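Local structure of KaiC-like domain-containing protein (Pyrococcus horikoshii, 2EKD) at residues V44-D50 / I75-K81; Y52-Y56 / L69-V74; V137-S141 / L170-V175; L119-K123 / Y153-R157. The protein is of unknown function but carries a KaiC-like domain and probably shares the ancestry of the P-loop NTPases, so a nucleotide-related role is possible but unproven. All coordinates share one frame. Residue numbers count along the deposited sequence, not the author numbering.

Overall arrangement
The four contacts follow one mixed β-sheet and the helices that cover it. Interactions 1 and 2 share strand 73-77, with centres about 9 Å apart; 52-56 and 69-74 both fall between the two segments of interaction 1. Further along the chain, interactions 4 and 3 interlock: their segments alternate, and their centres are about 12 Å apart. Interaction 4 lies nearer the centre of the chain's fold (about 7 Å from it) and about 12 Å, centre to centre, from interaction 1, which it meets where strand 44-48 pairs with L119. Interactions 2 and 3 are about 24 Å apart on opposite sides of the chain's centre, yet E54 of one subunit bonds to S141 of another.

Interaction 1. Residues V44-D50 / I75-K81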
loop_
_atom_site.group_PDB
_atom_site.type_symbol
_atom_site.label_atom_id
_atom_site.label_comp_id
_atom_site.label_asym_id
_atom_site.label_seq_id
_atom_site.Cartn_x
_atom_site.Cartn_y
_atom_site.Cartn_z
ATOM N N VAL F 44 -17.800 35.697 -10.137
ATOM C CA VAL F 44 -16.558 36.026 -9.450
ATOM C C VAL F 44 -15.764 34.732 -9.292
ATOM O O VAL F 44 -16.225 33.769 -8.671
ATOM C CB VAL F 44 -16.793 36.644 -8.063
ATOM C CG1 VAL F 44 -15.455 36.872 -7.364
ATOM C CG2 VAL F 44 -17.523 37.968 -8.204
ATOM N N VAL F 45 -14.569 34.718 -9.868
ATOM C CA VAL F 45 -13.705 33.550 -9.820
ATOM C C VAL F 45 -12.584 33.679 -8.783
ATOM O O VAL F 45 -11.902 34.701 -8.710
ATOM C CB VAL F 45 -13.052 33.304 -11.207
ATOM C CG1 VAL F 45 -12.096 32.120 -11.138
ATOM C CG2 VAL F 45 -14.127 33.070 -12.265
ATOM N N ASP F 46 -12.418 32.648 -7.965
ATOM C CA ASP F 46 -11.333 32.627 -6.993
ATOM C C ASP F 46 -10.274 31.769 -7.686
ATOM O O ASP F 46 -10.425 30.552 -7.821
ATOM C CB ASP F 46 -11.777 31.995 -5.673
ATOM C CG ASP F 46 -12.736 32.880 -4.903
ATOM O OD1 ASP F 46 -12.555 34.115 -4.939
ATOM O OD2 ASP F 46 -13.661 32.353 -4.252
ATOM N N ASP F 47 -9.222 32.428 -8.152
ATOM C CA ASP F 47 -8.153 31.771 -8.886
ATOM C C ASP F 47 -6.961 31.389 -8.012
ATOM O O ASP F 47 -6.140 32.233 -7.638
ATOM C CB ASP F 47 -7.728 32.687 -10.035
ATOM C CG ASP F 47 -6.596 32.123 -10.853
ATOM O OD1 ASP F 47 -6.320 30.907 -10.754
ATOM O OD2 ASP F 47 -5.992 32.907 -11.612
ATOM N N ILE F 48 -6.878 30.104 -7.682
ATOM C CA ILE F 48 -5.789 29.608 -6.853
ATOM C C ILE F 48 -4.636 29.107 -7.713
ATOM O O ILE F 48 -4.817 28.261 -8.593
ATOM C CB ILE F 48 -6.251 28.452 -5.935
ATOM C CG1 ILE F 48 -7.420 28.908 -5.058
ATOM C CG2 ILE F 48 -5.097 27.997 -5.062
ATOM C CD1 ILE F 48 -8.132 27.768 -4.326
ATOM N N LEU F 49 -3.452 29.652 -7.449
ATOM C CA LEU F 49 -2.231 29.275 -8.151
ATOM C C LEU F 49 -2.329 29.204 -9.671
ATOM O O LEU F 49 -1.952 28.208 -10.283
ATOM C CB LEU F 49 -1.724 27.944 -7.587
ATOM C CG LEU F 49 -1.218 28.079 -6.144
ATOM C CD1 LEU F 49 -1.032 26.710 -5.497
ATOM C CD2 LEU F 49 0.095 28.872 -6.156
ATOM N N ASP F 50 -2.832 30.279 -10.272
ATOM C CA ASP F 50 -2.965 30.384 -11.727
ATOM C C ASP F 50 -3.740 29.278 -12.443
ATOM O O ASP F 50 -3.500 29.018 -13.626
ATOM C CB ASP F 50 -1.581 30.505 -12.382
ATOM C CG ASP F 50 -0.823 31.743 -11.928
ATOM O OD1 ASP F 50 -1.463 32.797 -11.707
ATOM O OD2 ASP F 50 0.418 31.663 -11.806
ATOM N N ILE F 75 -10.473 37.006 -7.954
ATOM C CA ILE F 75 -9.749 37.160 -6.700
ATOM C C ILE F 75 -8.634 36.122 -6.778
ATOM O O ILE F 75 -8.886 34.916 -6.687
ATOM C CB ILE F 75 -10.627 36.850 -5.475
ATOM C CG1 ILE F 75 -11.765 37.868 -5.376
ATOM C CG2 ILE F 75 -9.773 36.883 -4.201
ATOM C CD1 ILE F 75 -12.659 37.665 -4.170
ATOM N N LYS F 76 -7.405 36.591 -6.972
ATOM C CA LYS F 76 -6.266 35.694 -7.090
ATOM C C LYS F 76 -5.702 35.277 -5.745
ATOM O O LYS F 76 -5.564 36.090 -4.841
ATOM C CB LYS F 76 -5.161 36.341 -7.942
ATOM C CG LYS F 76 -5.527 36.486 -9.416
ATOM C CD LYS F 76 -4.357 36.999 -10.261
ATOM C CE LYS F 76 -3.188 36.010 -10.318
ATOM N NZ LYS F 76 -3.505 34.778 -11.105
HETATM N N MSE F 77 -5.396 33.991 -5.623
HETATM C CA MSE F 77 -4.822 33.438 -4.402
HETATM C C MSE F 77 -3.488 32.835 -4.847
HETATM O O MSE F 77 -3.392 31.655 -5.183
HETATM C CB MSE F 77 -5.774 32.387 -3.814
HETATM C CG MSE F 77 -7.223 32.908 -3.717
HETATM SE SE MSE F 77 -8.430 31.799 -2.959
HETATM C CE MSE F 77 -9.768 32.938 -2.601
ATOM N N GLY F 78 -2.462 33.682 -4.864
ATOM C CA GLY F 78 -1.152 33.262 -5.324
ATOM C C GLY F 78 -1.206 33.374 -6.836
ATOM O O GLY F 78 -2.172 33.917 -7.376
ATOM N N GLY F 79 -0.191 32.872 -7.531
ATOM C CA GLY F 79 -0.208 32.939 -8.980
ATOM C C GLY F 79 0.562 34.101 -9.579
ATOM O O GLY F 79 0.887 35.068 -8.896
ATOM N N THR F 80 0.828 33.995 -10.878
ATOM C CA THR F 80 1.574 34.993 -11.639
ATOM C C THR F 80 0.835 35.426 -12.910
ATOM O O THR F 80 1.084 36.509 -13.447
ATOM C CB THR F 80 2.968 34.422 -12.029
ATOM O OG1 THR F 80 3.878 34.617 -10.939
ATOM C CG2 THR F 80 3.511 35.081 -13.295
ATOM N N LYS F 81 -0.070 34.576 -13.388
ATOM C CA LYS F 81 -0.822 34.866 -14.602
ATOM C C LYS F 81 -2.151 35.566 -14.361
ATOM O O LYS F 81 -3.086 34.987 -13.803
ATOM C CB LYS F 81 -1.069 33.581 -15.397
ATOM C CG LYS F 81 0.149 33.041 -16.119
ATOM C CD LYS F 81 1.117 32.361 -15.180
ATOM C CE LYS F 81 2.325 31.851 -15.946
ATOM N NZ LYS F 81 1.916 31.044 -17.131
HETATM O O HOH W 1 -3.783 32.732 -8.908
#
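Parallel strand pairing provides the backbone of this contact. The axes of strands 44-48 and 75-77 approach to 4.6 Å, 17° apart, and D47 alternates its bonds between two residues: its N donates to I75 O (2.9 Å), while its O accepts from M77 N (2.8 Å). I75 N to V45 O (2.8 Å) and L49 N to M77 O (3.0 Å) extend the pairing at each end. Apolar packing follows where I48 and M77 point to the same face of the sheet: the unbranched side chain of M77, a selenomethionine, lays its SE 3.7 Å from I48 CG1.

A salt-bridge network of D47, K76 and D50 lies on the side of the sheet away from I48 and M77 and runs on into the turns. K76 NZ forms salt bridges with D50 OD1 (2.9 Å) and, more weakly, D47 OD2 (3.2 Å), and donates to K81 O (2.7 Å). The D50 carboxylate also gathers in the 79-81 turn, taking T80 N on OD2 (2.5 Å) and K81 N on OD1 (2.8 Å). G79 must be glycine here, since a CB would collide with D50 OD1. A water joins D47 O, D50 N, K76 NZ and G78 O.

D47 OD1 accepts from Y52 N at the start of helix 51-61, and K81 NZ reaches N142 of the second subunit. Strand 44-48 lies between strands 73-77 and 114-119, strand 85-90 borders 73-77 on its far side, and helix 121-127 covers I48.

Interaction 2. Residues Y52-Y56 / L69-V74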
loop_
_atom_site.group_PDB
_atom_site.type_symbol
_atom_site.label_atom_id
_atom_site.label_comp_id
_atom_site.label_asym_id
_atom_site.label_seq_id
_atom_site.Cartn_x
_atom_site.Cartn_y
_atom_site.Cartn_z
ATOM N N TYR F 52 -6.873 29.403 -13.204
ATOM C CA TYR F 52 -7.781 30.041 -14.152
ATOM C C TYR F 52 -7.073 30.204 -15.496
ATOM O O TYR F 52 -7.650 29.939 -16.552
ATOM C CB TYR F 52 -8.251 31.393 -13.608
ATOM C CG TYR F 52 -9.399 32.010 -14.382
ATOM C CD1 TYR F 52 -10.409 31.214 -14.922
ATOM C CD2 TYR F 52 -9.507 33.398 -14.521
ATOM C CE1 TYR F 52 -11.503 31.782 -15.574
ATOM C CE2 TYR F 52 -10.599 33.978 -15.173
ATOM C CZ TYR F 52 -11.594 33.162 -15.692
ATOM O OH TYR F 52 -12.696 33.723 -16.296
ATOM N N TYR F 53 -5.810 30.617 -15.452
ATOM C CA TYR F 53 -5.020 30.766 -16.669
ATOM C C TYR F 53 -4.989 29.443 -17.452
ATOM O O TYR F 53 -5.116 29.439 -18.678
ATOM C CB TYR F 53 -3.585 31.192 -16.326
ATOM C CG TYR F 53 -2.633 31.111 -17.504
ATOM C CD1 TYR F 53 -2.665 32.066 -18.524
ATOM C CD2 TYR F 53 -1.737 30.047 -17.627
ATOM C CE1 TYR F 53 -1.832 31.959 -19.640
ATOM C CE2 TYR F 53 -0.900 29.930 -18.740
ATOM C CZ TYR F 53 -0.958 30.885 -19.744
ATOM O OH TYR F 53 -0.179 30.735 -20.874
ATOM N N GLU F 54 -4.818 28.324 -16.745
ATOM C CA GLU F 54 -4.769 27.008 -17.396
ATOM C C GLU F 54 -6.107 26.655 -18.052
ATOM O O GLU F 54 -6.133 26.146 -19.175
ATOM C CB GLU F 54 -4.375 25.919 -16.388
ATOM C CG GLU F 54 -3.119 26.248 -15.583
ATOM C CD GLU F 54 -2.701 25.142 -14.618
ATOM O OE1 GLU F 54 -3.580 24.458 -14.054
ATOM O OE2 GLU F 54 -1.483 24.968 -14.408
ATOM N N PHE F 55 -7.215 26.921 -17.359
ATOM C CA PHE F 55 -8.545 26.646 -17.921
ATOM C C PHE F 55 -8.768 27.535 -19.137
ATOM O O PHE F 55 -9.267 27.094 -20.177
ATOM C CB PHE F 55 -9.648 26.927 -16.891
ATOM C CG PHE F 55 -9.949 25.768 -15.977
ATOM C CD1 PHE F 55 -8.943 25.158 -15.244
ATOM C CD2 PHE F 55 -11.254 25.306 -15.833
ATOM C CE1 PHE F 55 -9.229 24.102 -14.376
ATOM C CE2 PHE F 55 -11.549 24.253 -14.970
ATOM C CZ PHE F 55 -10.531 23.651 -14.240
ATOM N N TYR F 56 -8.389 28.799 -18.991
ATOM C CA TYR F 56 -8.519 29.794 -20.051
ATOM C C TYR F 56 -7.754 29.386 -21.310
ATOM O O TYR F 56 -8.294 29.413 -22.412
ATOM C CB TYR F 56 -7.990 31.133 -19.537
ATOM C CG TYR F 56 -7.867 32.217 -20.575
ATOM C CD1 TYR F 56 -8.961 33.002 -20.924
ATOM C CD2 TYR F 56 -6.641 32.480 -21.185
ATOM C CE1 TYR F 56 -8.838 34.030 -21.845
ATOM C CE2 TYR F 56 -6.505 33.502 -22.111
ATOM C CZ TYR F 56 -7.608 34.278 -22.436
ATOM O OH TYR F 56 -7.473 35.306 -23.340
ATOM N N LEU F 69 -14.503 35.175 -20.289
ATOM C CA LEU F 69 -13.631 34.799 -19.184
ATOM C C LEU F 69 -12.691 35.940 -18.814
ATOM O O LEU F 69 -12.230 36.030 -17.674
ATOM C CB LEU F 69 -12.811 33.560 -19.547
ATOM C CG LEU F 69 -13.565 32.264 -19.859
ATOM C CD1 LEU F 69 -12.547 31.153 -20.076
ATOM C CD2 LEU F 69 -14.501 31.901 -18.719
ATOM N N GLU F 70 -12.411 36.811 -19.780
ATOM C CA GLU F 70 -11.516 37.942 -19.553
ATOM C C GLU F 70 -12.209 39.098 -18.839
ATOM O O GLU F 70 -11.558 39.909 -18.184
ATOM C CB GLU F 70 -10.963 38.455 -20.884
ATOM C CG GLU F 70 -10.014 37.516 -21.589
ATOM C CD GLU F 70 -9.656 38.013 -22.975
ATOM O OE1 GLU F 70 -9.385 39.226 -23.120
ATOM O OE2 GLU F 70 -9.637 37.197 -23.920
ATOM N N ASN F 71 -13.531 39.161 -18.950
ATOM C CA ASN F 71 -14.277 40.256 -18.346
ATOM C C ASN F 71 -14.957 39.999 -17.006
ATOM O O ASN F 71 -15.694 40.852 -16.521
ATOM C CB ASN F 71 -15.308 40.779 -19.350
ATOM C CG ASN F 71 -14.660 41.295 -20.620
ATOM O OD1 ASN F 71 -13.827 42.206 -20.580
ATOM N ND2 ASN F 71 -15.033 40.713 -21.753
ATOM N N VAL F 72 -14.720 38.840 -16.398
ATOM C CA VAL F 72 -15.332 38.565 -15.105
ATOM C C VAL F 72 -14.376 39.044 -14.024
ATOM O O VAL F 72 -13.195 39.245 -14.289
ATOM C CB VAL F 72 -15.597 37.058 -14.903
ATOM C CG1 VAL F 72 -16.500 36.538 -16.013
ATOM C CG2 VAL F 72 -14.279 36.295 -14.870
ATOM N N GLN F 73 -14.883 39.230 -12.809
ATOM C CA GLN F 73 -14.040 39.673 -11.707
ATOM C C GLN F 73 -13.310 38.464 -11.118
ATOM O O GLN F 73 -13.862 37.366 -11.039
ATOM C CB GLN F 73 -14.888 40.366 -10.638
ATOM C CG GLN F 73 -15.779 41.480 -11.199
ATOM C CD GLN F 73 -16.540 42.223 -10.117
ATOM O OE1 GLN F 73 -16.036 43.186 -9.537
ATOM N NE2 GLN F 73 -17.751 41.769 -9.826
ATOM N N VAL F 74 -12.066 38.676 -10.704
ATOM C CA VAL F 74 -11.249 37.602 -10.165
ATOM C C VAL F 74 -10.499 37.954 -8.883
ATOM O O VAL F 74 -9.969 39.053 -8.739
ATOM C CB VAL F 74 -10.210 37.142 -11.224
ATOM C CG1 VAL F 74 -9.282 36.084 -10.636
ATOM C CG2 VAL F 74 -10.922 36.602 -12.457
#
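The ring of Y52 is the centre of the contact, reaching from helix 51-61 into a pocket lined by L69, V72 and V74. Its CE2 lies 3.8 Å from V74 CG2, its CZ 4.2 Å from V72 CG2, and CZ again 4.1 Å from L69 CB. Valine suits positions 72 and 74 because its compact CG2 methyl can lie close against the ring. Y56 adds a second aromatic: one helical turn apart, Y52 and Y56 lie on the same side of the helix, and both take chi1 t. Y56 CD1 meets L69 CD1 at 4.1 Å with the leucine at the ring edge.

Each ring ends in a hydroxyl that finds an acceptor at the border of this apolar patch. Y52 OH donates to the backbone L69 O (2.7 Å), which lies near the ring plane in the last turn of helix 67-70. Farther out, Y56 OH donates to E70 OE2 (2.9 Å). Tyrosine therefore fits both positions, its ring filling the buried space and its OH reaching a polar partner beyond.

The contact belongs to a β-α-β crossover, in which helix 51-61 leads from strand 44-48 to the adjacent parallel strand 73-77 by way of helix 67-70. V74 also touches V45 and D47 of strand 44-48, while V36 of helix 29-37 packs on L69 and V72.

Interaction 3. Residues V137-S141 / L170-V175; sequences VKMVS and LLEEVV
Two nearly parallel α-helices lie side by side here as part of the helical layer on one face of the α/β sheet. Segments 137-141 and 170-174 have axes 9.6 Å apart and directions differing by 9°; V137 pairs with L171 (CA-CA 5.9 Å) and S141 with V174 (5.5 Å). V137, chi1 t, makes the broadest contact: its CG1 stands 4.3 Å from L170 CB and 4.1 Å from V174 CG1 (V174 chi1 m), its CG2 4.5 Å from L171 CG (L171 chi1 -128°, between wells). V140, also t, directs CG1 at L171 CD2 (4.2 Å), V174 CG2 (4.2 Å) and V175 CG1 (4.3 Å); V175 is the first residue past the second helix. The β-branched valines suit close helix packing by being short and stiff. Both V140 and V175 rest on T17 of strand 17-22. S141, chi1 p, is small enough to let the helices approach; its OG bonds to E54 of the third subunit, while its CB sits 3.7 Å from V174 CB.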
loop_
_atom_site.group_PDB
_atom_site.type_symbol
_atom_site.label_atom_id
_atom_site.label_comp_id
_atom_site.label_asym_id
_atom_site.label_seq_id
_atom_site.Cartn_x
_atom_site.Cartn_y
_atom_site.Cartn_z
ATOM N N VAL F 137 -9.487 22.521 4.330
ATOM C CA VAL F 137 -10.873 22.106 4.438
ATOM C C VAL F 137 -11.667 23.095 5.305
ATOM O O VAL F 137 -12.802 23.434 4.974
ATOM C CB VAL F 137 -10.990 20.681 5.022
ATOM C CG1 VAL F 137 -12.469 20.318 5.251
ATOM C CG2 VAL F 137 -10.356 19.681 4.063
ATOM N N LYS F 138 -11.072 23.565 6.401
ATOM C CA LYS F 138 -11.754 24.521 7.281
ATOM C C LYS F 138 -12.065 25.777 6.482
ATOM O O LYS F 138 -13.104 26.402 6.658
ATOM C CB LYS F 138 -10.878 24.904 8.488
ATOM C CG LYS F 138 -10.474 23.747 9.383
ATOM C CD LYS F 138 -10.056 24.228 10.772
ATOM C CE LYS F 138 -8.909 25.224 10.720
ATOM N NZ LYS F 138 -8.669 25.850 12.054
HETATM N N MSE F 139 -11.142 26.136 5.603
HETATM C CA MSE F 139 -11.299 27.303 4.754
HETATM C C MSE F 139 -12.559 27.136 3.907
HETATM O O MSE F 139 -13.278 28.099 3.650
HETATM C CB MSE F 139 -10.048 27.467 3.876
HETATM C CG MSE F 139 -10.183 28.439 2.715
HETATM SE SE MSE F 139 -8.576 28.918 1.993
HETATM C CE MSE F 139 -7.693 27.369 1.969
ATOM N N VAL F 140 -12.837 25.910 3.482
ATOM C CA VAL F 140 -14.028 25.665 2.681
ATOM C C VAL F 140 -15.291 25.653 3.547
ATOM O O VAL F 140 -16.301 26.237 3.180
ATOM C CB VAL F 140 -13.941 24.322 1.914
ATOM C CG1 VAL F 140 -15.252 24.063 1.171
ATOM C CG2 VAL F 140 -12.769 24.354 0.927
ATOM N N SER F 141 -15.237 25.005 4.706
ATOM C CA SER F 141 -16.422 24.947 5.549
ATOM C C SER F 141 -16.796 26.273 6.208
ATOM O O SER F 141 -17.948 26.469 6.567
ATOM C CB SER F 141 -16.269 23.861 6.615
ATOM O OG SER F 141 -15.187 24.139 7.475
ATOM N N LEU F 170 -13.337 14.328 4.017
ATOM C CA LEU F 170 -13.646 15.465 4.867
ATOM C C LEU F 170 -14.245 16.582 4.016
ATOM O O LEU F 170 -15.199 17.237 4.423
ATOM C CB LEU F 170 -12.386 15.988 5.559
ATOM C CG LEU F 170 -12.041 15.573 6.987
ATOM C CD1 LEU F 170 -11.079 16.620 7.539
ATOM C CD2 LEU F 170 -13.285 15.507 7.869
ATOM N N LEU F 171 -13.664 16.789 2.836
ATOM C CA LEU F 171 -14.116 17.821 1.908
ATOM C C LEU F 171 -15.545 17.560 1.436
ATOM O O LEU F 171 -16.372 18.477 1.394
ATOM C CB LEU F 171 -13.200 17.868 0.682
ATOM C CG LEU F 171 -12.588 19.196 0.239
ATOM C CD1 LEU F 171 -11.960 18.998 -1.132
ATOM C CD2 LEU F 171 -13.641 20.296 0.189
ATOM N N GLU F 172 -15.825 16.315 1.057
ATOM C CA GLU F 172 -17.155 15.953 0.582
ATOM C C GLU F 172 -18.175 16.110 1.705
ATOM O O GLU F 172 -19.352 16.363 1.452
ATOM C CB GLU F 172 -17.168 14.511 0.053
ATOM C CG GLU F 172 -16.184 14.265 -1.098
ATOM C CD GLU F 172 -16.428 12.948 -1.824
ATOM O OE1 GLU F 172 -16.692 11.924 -1.159
ATOM O OE2 GLU F 172 -16.341 12.929 -3.069
ATOM N N GLU F 173 -17.709 15.985 2.942
ATOM C CA GLU F 173 -18.581 16.115 4.103
ATOM C C GLU F 173 -19.056 17.554 4.355
ATOM O O GLU F 173 -20.237 17.786 4.604
ATOM C CB GLU F 173 -17.863 15.605 5.360
ATOM C CG GLU F 173 -18.755 15.563 6.598
ATOM C CD GLU F 173 -18.015 15.161 7.875
ATOM O OE1 GLU F 173 -17.154 14.250 7.832
ATOM O OE2 GLU F 173 -18.318 15.749 8.936
ATOM N N VAL F 174 -18.135 18.515 4.289
ATOM C CA VAL F 174 -18.470 19.906 4.565
ATOM C C VAL F 174 -19.260 20.652 3.504
ATOM O O VAL F 174 -19.893 21.665 3.811
ATOM C CB VAL F 174 -17.206 20.727 4.897
ATOM C CG1 VAL F 174 -16.473 20.090 6.076
ATOM C CG2 VAL F 174 -16.303 20.814 3.680
ATOM N N VAL F 175 -19.233 20.178 2.261
ATOM C CA VAL F 175 -19.980 20.859 1.215
ATOM C C VAL F 175 -21.455 20.452 1.241
ATOM O O VAL F 175 -21.808 19.427 1.831
ATOM C CB VAL F 175 -19.373 20.584 -0.189
ATOM C CG1 VAL F 175 -17.910 21.036 -0.211
ATOM C CG2 VAL F 175 -19.497 19.102 -0.550
#

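Interaction 4. Residues L119-K123 / Y153-R157; sequences LGLHK and YFVNR
The H122 imidazole overlaps the side chain of N156, whose CB sits 3.8 Å from the ring centroid and 4° off the normal, a CH-pi contact over the ring face. H122 takes chi1 p, bringing ND1 to 3.8 Å from V155 CA. Residues 153-156 form an extended strand whose CA 153-to-156 direction lies 49° from CA 119-to-122; CA-CA distances are 5.3 Å (L119-F154) and 5.6 Å (H122-V155). L119 is extended (-114/144); G120 turns sharply (87/13), angles that call for glycine, and leads into helix 121-127.

Where the two segments separate, two waters bridge them, both donating to F154 O: one (2.7 Å) accepts from G120 N (2.8 Å), the other (2.8 Å) from L121 N (3.1 Å). Apolar pairs lie on either face of strand 153-156. L119, chi1 m, sets CD2 3.7 Å from F154 CD1 (F154 chi1 m) on the side covered by helix 51-61. On the other, L121 (chi1 t, chi2 p) packs CD2 4.0 Å from Y153 CD2 (Y153 chi1 m) and CB 4.0 Å from V155 CG1, beneath helix 130-141.

N156 N-caps helix 157-163, its OD1 accepting weakly from V159 N while ND2 bonds to E173 of the second subunit. Strand 114-119, helices 121-127 and 130-141 and strand 149-156 thus form a β-α-β crossover between parallel neighbours, the building unit of three-layer α/β/α folds such as the P-loop NTPases.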
loop_
_atom_site.group_PDB
_atom_site.type_symbol
_atom_site.label_atom_id
_atom_site.label_comp_id
_atom_site.label_asym_id
_atom_site.label_seq_id
_atom_site.Cartn_x
_atom_site.Cartn_y
_atom_site.Cartn_z
ATOM N N LEU F 119 -11.266 27.731 -8.389
ATOM C CA LEU F 119 -10.413 26.809 -9.123
ATOM C C LEU F 119 -9.042 26.565 -8.489
ATOM O O LEU F 119 -8.435 27.471 -7.911
ATOM C CB LEU F 119 -10.217 27.331 -10.552
ATOM C CG LEU F 119 -11.447 27.850 -11.315
ATOM C CD1 LEU F 119 -11.006 28.412 -12.667
ATOM C CD2 LEU F 119 -12.464 26.735 -11.509
ATOM N N GLY F 120 -8.573 25.323 -8.601
ATOM C CA GLY F 120 -7.267 24.956 -8.091
ATOM C C GLY F 120 -7.094 24.510 -6.652
ATOM O O GLY F 120 -5.953 24.417 -6.190
ATOM N N LEU F 121 -8.181 24.217 -5.940
ATOM C CA LEU F 121 -8.059 23.799 -4.537
ATOM C C LEU F 121 -7.175 22.562 -4.315
ATOM O O LEU F 121 -6.436 22.490 -3.321
ATOM C CB LEU F 121 -9.434 23.523 -3.928
ATOM C CG LEU F 121 -9.407 23.401 -2.398
ATOM C CD1 LEU F 121 -9.219 24.790 -1.813
ATOM C CD2 LEU F 121 -10.692 22.779 -1.869
ATOM N N HIS F 122 -7.262 21.588 -5.219
ATOM C CA HIS F 122 -6.460 20.369 -5.092
ATOM C C HIS F 122 -4.955 20.657 -5.029
ATOM O O HIS F 122 -4.194 19.874 -4.457
ATOM C CB HIS F 122 -6.745 19.407 -6.247
ATOM C CG HIS F 122 -6.614 20.029 -7.602
ATOM N ND1 HIS F 122 -7.651 20.694 -8.219
ATOM C CD2 HIS F 122 -5.557 20.112 -8.446
ATOM C CE1 HIS F 122 -7.240 21.160 -9.384
ATOM N NE2 HIS F 122 -5.974 20.821 -9.545
ATOM N N LYS F 123 -4.525 21.779 -5.604
ATOM C CA LYS F 123 -3.107 22.138 -5.576
ATOM C C LYS F 123 -2.657 22.468 -4.153
ATOM O O LYS F 123 -1.584 22.039 -3.722
ATOM C CB LYS F 123 -2.829 23.331 -6.503
ATOM C CG LYS F 123 -2.967 23.003 -7.981
ATOM C CD LYS F 123 -2.807 24.244 -8.848
ATOM C CE LYS F 123 -3.020 23.914 -10.327
ATOM N NZ LYS F 123 -2.763 25.084 -11.223
ATOM N N TYR F 153 -16.557 24.618 -6.268
ATOM C CA TYR F 153 -15.145 24.262 -6.161
ATOM C C TYR F 153 -14.790 23.158 -7.149
ATOM O O TYR F 153 -15.175 22.003 -6.958
ATOM C CB TYR F 153 -14.800 23.782 -4.752
ATOM C CG TYR F 153 -14.718 24.861 -3.696
ATOM C CD1 TYR F 153 -15.870 25.461 -3.178
ATOM C CD2 TYR F 153 -13.484 25.255 -3.185
ATOM C CE1 TYR F 153 -15.788 26.420 -2.172
ATOM C CE2 TYR F 153 -13.388 26.212 -2.183
ATOM C CZ TYR F 153 -14.538 26.789 -1.678
ATOM O OH TYR F 153 -14.421 27.732 -0.684
ATOM N N PHE F 154 -14.073 23.523 -8.211
ATOM C CA PHE F 154 -13.639 22.561 -9.222
ATOM C C PHE F 154 -12.383 21.884 -8.690
ATOM O O PHE F 154 -11.342 22.528 -8.558
ATOM C CB PHE F 154 -13.290 23.263 -10.533
ATOM C CG PHE F 154 -14.479 23.638 -11.371
ATOM C CD1 PHE F 154 -15.386 24.599 -10.935
ATOM C CD2 PHE F 154 -14.667 23.056 -12.619
ATOM C CE1 PHE F 154 -16.466 24.978 -11.733
ATOM C CE2 PHE F 154 -15.742 23.428 -13.428
ATOM C CZ PHE F 154 -16.643 24.393 -12.981
ATOM N N VAL F 155 -12.471 20.597 -8.381
ATOM C CA VAL F 155 -11.308 19.886 -7.869
ATOM C C VAL F 155 -11.014 18.619 -8.659
ATOM O O VAL F 155 -11.926 17.895 -9.057
ATOM C CB VAL F 155 -11.486 19.485 -6.384
ATOM C CG1 VAL F 155 -11.843 20.716 -5.539
ATOM C CG2 VAL F 155 -12.561 18.411 -6.260
ATOM N N ASN F 156 -9.730 18.377 -8.904
ATOM C CA ASN F 156 -9.306 17.173 -9.593
ATOM C C ASN F 156 -9.321 16.122 -8.482
ATOM O O ASN F 156 -8.414 16.063 -7.658
ATOM C CB ASN F 156 -7.897 17.338 -10.156
ATOM C CG ASN F 156 -7.462 16.145 -10.969
ATOM O OD1 ASN F 156 -7.639 15.009 -10.547
ATOM N ND2 ASN F 156 -6.879 16.396 -12.139
ATOM N N ARG F 157 -10.378 15.319 -8.464
ATOM C CA ARG F 157 -10.600 14.286 -7.455
ATOM C C ARG F 157 -9.434 13.333 -7.182
ATOM O O ARG F 157 -9.061 13.127 -6.030
ATOM C CB ARG F 157 -11.841 13.469 -7.827
ATOM C CG ARG F 157 -12.206 12.411 -6.802
ATOM C CD ARG F 157 -13.234 11.439 -7.345
ATOM N NE ARG F 157 -13.847 10.662 -6.274
ATOM C CZ ARG F 157 -13.201 9.776 -5.522
ATOM N NH1 ARG F 157 -11.910 9.539 -5.720
ATOM N NH2 ARG F 157 -13.851 9.131 -4.560
HETATM O O HOH W 2 -9.753 23.532 -10.469
HETATM O O HOH W 3 -11.218 24.330 -6.435
#